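Local coordinates for protein hydrogen peroxide-inducible genes activator (Corynebacterium glutamicum, PDB 6G1D) that senses hydrogen peroxide through a peroxidatic mechanism and acts as a LysR-type transcription factor that probably controls peroxide-responsive genes, at the interface of chains A and B. Sequence-based numbering; all coordinates share one arbitrary frame. Chains: chain A/B, Hydrogen peroxide-inducible genes activator.

Contact 1: the interface of chains A and B. Residues chain A 94, 96, 99, 292, 295; chain B 68, 71-72.
The ammonium group of B:Lys72 reaches across to A:Glu295, whose carboxylate oxygen OE2 receives NZ at 3.0 Å in a salt bridge that is also a hydrogen bond. Two backbone carbonyls of chain A flank the same nitrogen: A:Gly96 O at 2.7 Å from B:Lys72 NZ, close enough for a hydrogen bond, and A:Ala94 O in a weak one. A long flexible lysine suits this place, because its bend at chi3 (-99°) turns NZ toward a cluster of acceptors. A:Glu295 is itself positioned by A:Arg292, which grips it side-on, NE to OE1 and NH2 to OE2; both oxygens lie in the guanidinium plane, while the carboxylate is tilted against it. A:Arg292 NH2 and B:Lys72 NZ reach OE2 from opposite faces of the carboxylate, so two positive groups probably stabilise its negative charge.

The packing is tight where the aliphatic part of B:Lys72 lies over the guanidinium face, CG sitting 3.5 Å above the plane over its centre, and where B:Glu71 OE2 meets A:Arg292 CD at 3.3 Å. The looser side is watered: A:Arg292 NE and B:Glu71 OE2 stay 4.8 Å apart, and water 1 links A:Arg292 NH1 to B:Glu71 OE2.

The site joins the start of helix 68-95 of chain B to the start of helix 293-316 and the loop before strand 100-106 of chain A, where the linker helix of chain B meets the regulatory domain of chain A.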
# COMPACT_ATOMS: atom_id res chain seq x y z
N ALA A 94 -17.18 -15.37 30.25
CA ALA A 94 -17.41 -15.80 28.86
C ALA A 94 -18.85 -16.18 28.52
O ALA A 94 -19.26 -15.98 27.37
CB ALA A 94 -16.46 -16.95 28.50
N GLY A 96 -21.74 -14.76 29.54
CA GLY A 96 -22.69 -13.66 29.46
C GLY A 96 -22.70 -13.03 28.07
O GLY A 96 -21.70 -13.01 27.36
N THR A 99 -20.43 -9.46 26.83
CA THR A 99 -19.49 -9.18 27.90
C THR A 99 -18.10 -9.36 27.31
O THR A 99 -17.91 -10.10 26.34
CB THR A 99 -19.71 -10.12 29.10
OG1 THR A 99 -19.52 -11.47 28.67
CG2 THR A 99 -21.12 -9.99 29.65
N ARG A 292 -21.64 -16.89 17.34
CA ARG A 292 -22.12 -15.80 18.18
C ARG A 292 -23.29 -14.98 17.58
O ARG A 292 -23.52 -13.83 17.98
CB ARG A 292 -20.95 -14.89 18.54
CG ARG A 292 -19.87 -15.59 19.34
CD ARG A 292 -18.74 -14.63 19.66
NE ARG A 292 -19.14 -13.65 20.66
CZ ARG A 292 -18.42 -12.58 21.00
NH1 ARG A 292 -17.27 -12.29 20.38
NH2 ARG A 292 -18.88 -11.73 21.91
N GLU A 295 -25.52 -12.95 20.15
CA GLU A 295 -24.88 -11.72 20.62
C GLU A 295 -24.76 -10.65 19.54
O GLU A 295 -24.97 -9.48 19.84
CB GLU A 295 -23.47 -12.00 21.11
CG GLU A 295 -23.43 -12.67 22.47
CD GLU A 295 -22.03 -13.12 22.81
OE1 GLU A 295 -21.61 -14.20 22.26
OE2 GLU A 295 -21.33 -12.33 23.51
N PRO B 68 -20.60 -20.02 22.07
CA PRO B 68 -20.24 -18.60 22.19
C PRO B 68 -19.09 -18.35 23.17
O PRO B 68 -18.13 -17.65 22.83
CB PRO B 68 -21.55 -17.95 22.64
CG PRO B 68 -22.61 -18.79 22.06
CD PRO B 68 -22.06 -20.21 21.97
N GLU B 71 -15.77 -19.56 21.67
CA GLU B 71 -15.29 -18.62 20.66
C GLU B 71 -14.63 -17.39 21.29
O GLU B 71 -13.60 -16.91 20.81
CB GLU B 71 -16.43 -18.23 19.72
CG GLU B 71 -16.00 -17.34 18.55
CD GLU B 71 -17.08 -17.18 17.49
OE1 GLU B 71 -17.71 -18.24 17.16
OE2 GLU B 71 -17.26 -16.01 17.00
N LYS B 72 -15.21 -16.89 22.38
CA LYS B 72 -14.63 -15.77 23.10
C LYS B 72 -13.33 -16.12 23.82
O LYS B 72 -12.43 -15.30 23.90
CB LYS B 72 -15.62 -15.15 24.09
CG LYS B 72 -16.74 -14.39 23.44
CD LYS B 72 -17.66 -13.75 24.47
CE LYS B 72 -18.91 -14.58 24.70
NZ LYS B 72 -19.82 -13.80 25.60
O HOH W 1 -16.16 -13.69 18.15

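Contact 2: the interface of chains A and B. Residues chain A 87, 90-91, 94-95; chain B 54, 69, 73.
A:Ala91, near the end of helix 68-93, and A:Ala94, just beyond it, face B:Leu73 and both keep helix-like backbone torsions, so the helical course is carried a little past the end of helix 68-93. B:Leu73 is the central wedge. Its branched end divides the work: CD1 lies 3.6 Å from A:Ala94 CB, while CD2 presses on the backbone, 3.5 Å from A:Ala91 N and close to the carbonyl carbon of A:His90. With CG anti to the carbonyl carbon (chi1 -69°), the two methyls point at the partner chain. Alanine suits positions 91 and 94 because a small methyl lets the leucine come right up to the main chain.

A:Phe87 closes one flank, crossing B:Leu73 at about a right angle; its CE1 is 3.8 Å from B:Leu73 CB, and the carbonyl oxygen of B:Leu73 lies in the ring plane at the edge. At the other flank the side chains of A:Asn95 and B:Val54 run antiparallel alongside each other. Here A:Asn95 OD1 meets the methyl B:Ala69 CB at 3.6 Å. The beta-branched valine offers two methyls, CG1 toward A:Asn95 OD1 and CG2 toward A:Ala91 O, the latter pair 3.5 Å apart.

The patch lies where the C-terminal end of one linker helix packs on the N-terminal end of the other, with B:Val54 contributed by the loop following helix 38-52.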
# COMPACT_ATOMS: atom_id res chain seq x y z
N PHE A 87 -6.53 -15.93 30.50
CA PHE A 87 -7.51 -16.94 30.04
C PHE A 87 -8.50 -17.26 31.17
O PHE A 87 -9.72 -17.26 30.98
CB PHE A 87 -6.82 -18.24 29.56
CG PHE A 87 -7.79 -19.34 29.23
CD1 PHE A 87 -8.36 -19.43 27.96
CD2 PHE A 87 -8.15 -20.27 30.18
CE1 PHE A 87 -9.29 -20.41 27.67
CE2 PHE A 87 -9.05 -21.30 29.88
CZ PHE A 87 -9.61 -21.37 28.62
N HIS A 90 -10.90 -14.32 32.08
CA HIS A 90 -11.96 -14.14 31.09
C HIS A 90 -12.99 -15.26 31.07
O HIS A 90 -14.13 -15.02 30.64
CB HIS A 90 -11.37 -13.93 29.71
CG HIS A 90 -10.84 -12.55 29.50
ND1 HIS A 90 -9.57 -12.17 29.87
CD2 HIS A 90 -11.42 -11.47 28.94
CE1 HIS A 90 -9.38 -10.91 29.52
NE2 HIS A 90 -10.48 -10.46 28.95
N ALA A 91 -12.61 -16.46 31.54
CA ALA A 91 -13.54 -17.57 31.57
C ALA A 91 -14.76 -17.30 32.46
O ALA A 91 -15.86 -17.74 32.14
CB ALA A 91 -12.83 -18.83 32.05
N ALA A 94 -17.18 -15.37 30.25
CA ALA A 94 -17.41 -15.80 28.86
C ALA A 94 -18.85 -16.18 28.52
O ALA A 94 -19.26 -15.98 27.37
CB ALA A 94 -16.46 -16.95 28.50
N ASN A 95 -19.59 -16.68 29.50
CA ASN A 95 -21.00 -17.08 29.30
C ASN A 95 -22.03 -15.98 29.10
O ASN A 95 -23.09 -16.26 28.56
CB ASN A 95 -21.52 -17.89 30.50
CG ASN A 95 -21.06 -19.33 30.48
OD1 ASN A 95 -20.73 -19.88 29.42
ND2 ASN A 95 -20.99 -19.96 31.67
N VAL B 54 -17.69 -23.78 32.40
CA VAL B 54 -18.09 -23.21 31.13
C VAL B 54 -18.01 -24.30 30.07
O VAL B 54 -16.97 -24.96 29.92
CB VAL B 54 -17.13 -22.07 30.71
CG1 VAL B 54 -17.45 -21.58 29.30
CG2 VAL B 54 -17.17 -20.91 31.71
N ALA B 69 -19.16 -18.96 24.34
CA ALA B 69 -18.09 -18.89 25.34
C ALA B 69 -16.75 -19.41 24.82
O ALA B 69 -15.71 -18.79 25.06
CB ALA B 69 -18.49 -19.66 26.59
N LEU B 73 -13.22 -17.33 24.35
CA LEU B 73 -12.00 -17.73 25.06
C LEU B 73 -10.87 -18.23 24.15
O LEU B 73 -9.70 -18.22 24.56
CB LEU B 73 -12.32 -18.77 26.13
CG LEU B 73 -13.16 -18.18 27.31
CD1 LEU B 73 -13.75 -19.32 28.14
CD2 LEU B 73 -12.28 -17.28 28.14

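Contact 3: the interface of chains A and B. Residues chain A 10-12, 80; chain B 10-12, 80.
This is a two-fold symmetric interface between two LysR-family subunits of the four in the deposited assembly, probably the dimer typical of the family, and it brings their winged helix-turn-helix domains together against the paired linker helices. In this family such pairing probably sets the spacing of the two DNA-reading heads. The residues at the centre are A:Leu12 and B:Leu12, the first residues of helix 12-24 in each chain.

The two leucines cross at about a right angle, CG to CG at 3.8 Å, so each branch point rests against its symmetry mate. Both have CG anti to the carbonyl carbon (chi1 -70° in chain A), which turns the side chain toward the partner chain. The CD1 methyls reach farther, to the carbonyl oxygen of the opposite proline: B:Leu12 CD1 lies 3.3 Å from A:Pro10 O and A:Leu12 CD1 3.5 Å from B:Pro10 O. Leucine suits this spot because its forked end can meet its twin and a main-chain carbonyl at once, and the proline ring probably restricts the chain leading into the helix.

Water 2 sits close to the two-fold axis and bonds to the backbone nitrogens of both helix starts, at 3.0 Å from A:Leu12 N and 2.9 Å from B:Leu12 N, tying the first turns together. On the linker helices, A:Thr80 CG2 faces B:Thr80 O at 3.9 Å. With OG1 beside the backbone N (chi1 -49°), the methyl is left anti to that nitrogen and directed at the other helix.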
# COMPACT_ATOMS: atom_id res chain seq x y z
N PRO A 10 7.34 -27.70 28.74
CA PRO A 10 7.11 -27.30 30.14
C PRO A 10 5.64 -27.18 30.48
O PRO A 10 4.81 -26.92 29.60
CB PRO A 10 7.81 -25.94 30.26
CG PRO A 10 8.18 -25.52 28.90
CD PRO A 10 8.16 -26.73 28.01
N THR A 11 5.32 -27.44 31.74
CA THR A 11 3.98 -27.21 32.24
C THR A 11 3.93 -25.84 32.87
O THR A 11 4.95 -25.29 33.30
CB THR A 11 3.60 -28.25 33.30
OG1 THR A 11 4.51 -28.12 34.40
CG2 THR A 11 3.67 -29.67 32.72
N LEU A 12 2.71 -25.31 32.98
CA LEU A 12 2.54 -24.07 33.72
C LEU A 12 3.02 -24.24 35.17
O LEU A 12 3.66 -23.34 35.72
CB LEU A 12 1.10 -23.59 33.63
CG LEU A 12 0.71 -23.10 32.25
CD1 LEU A 12 -0.78 -23.05 32.03
CD2 LEU A 12 1.28 -21.72 32.01
N THR A 80 4.01 -16.23 29.86
CA THR A 80 3.17 -17.41 29.72
C THR A 80 2.15 -17.49 30.87
O THR A 80 0.96 -17.73 30.65
CB THR A 80 4.01 -18.68 29.64
OG1 THR A 80 5.06 -18.52 28.67
CG2 THR A 80 3.14 -19.87 29.26
N PRO B 10 -6.06 -24.32 34.56
CA PRO B 10 -5.91 -25.14 33.35
C PRO B 10 -4.45 -25.47 33.06
O PRO B 10 -3.54 -24.72 33.44
CB PRO B 10 -6.50 -24.27 32.22
CG PRO B 10 -6.75 -22.96 32.80
CD PRO B 10 -6.77 -23.07 34.31
N THR B 11 -4.24 -26.62 32.44
CA THR B 11 -2.91 -27.00 31.99
C THR B 11 -2.76 -26.61 30.53
O THR B 11 -3.74 -26.45 29.80
CB THR B 11 -2.70 -28.52 32.10
OG1 THR B 11 -3.69 -29.16 31.30
CG2 THR B 11 -2.84 -28.98 33.54
N LEU B 12 -1.52 -26.49 30.09
CA LEU B 12 -1.27 -26.31 28.66
C LEU B 12 -1.87 -27.46 27.84
O LEU B 12 -2.48 -27.22 26.79
CB LEU B 12 0.22 -26.13 28.39
CG LEU B 12 0.75 -24.79 28.89
CD1 LEU B 12 2.26 -24.85 29.03
CD2 LEU B 12 0.24 -23.58 28.05
N THR B 80 -1.86 -18.10 25.21
CA THR B 80 -1.14 -18.85 26.23
C THR B 80 -0.19 -19.87 25.59
O THR B 80 0.99 -19.96 25.96
CB THR B 80 -2.11 -19.54 27.21
OG1 THR B 80 -3.09 -18.58 27.68
CG2 THR B 80 -1.33 -20.12 28.39
O HOH W 2 0.62 -27.15 32.01

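Contacts 1 and 2 adjoin, the centres of their C-alpha atoms about 7 Å apart, and share A:Ala94; the C-alpha centre of contact 3 lies about 17 Å from that of contact 2 and about 23 Å from that of contact 1. All three draw on the long linker helix (68-93 in chain A, 68-95 in chain B), and the two-fold symmetry repeats contacts 1 and 2 with the chains exchanged, while contact 3 straddles the axis. The A-B pair is thus joined at its centre and toward both ends of the paired helices. Because contact 1 also involves the regulatory domain, changes there could plausibly be passed along the linker toward the DNA-binding heads.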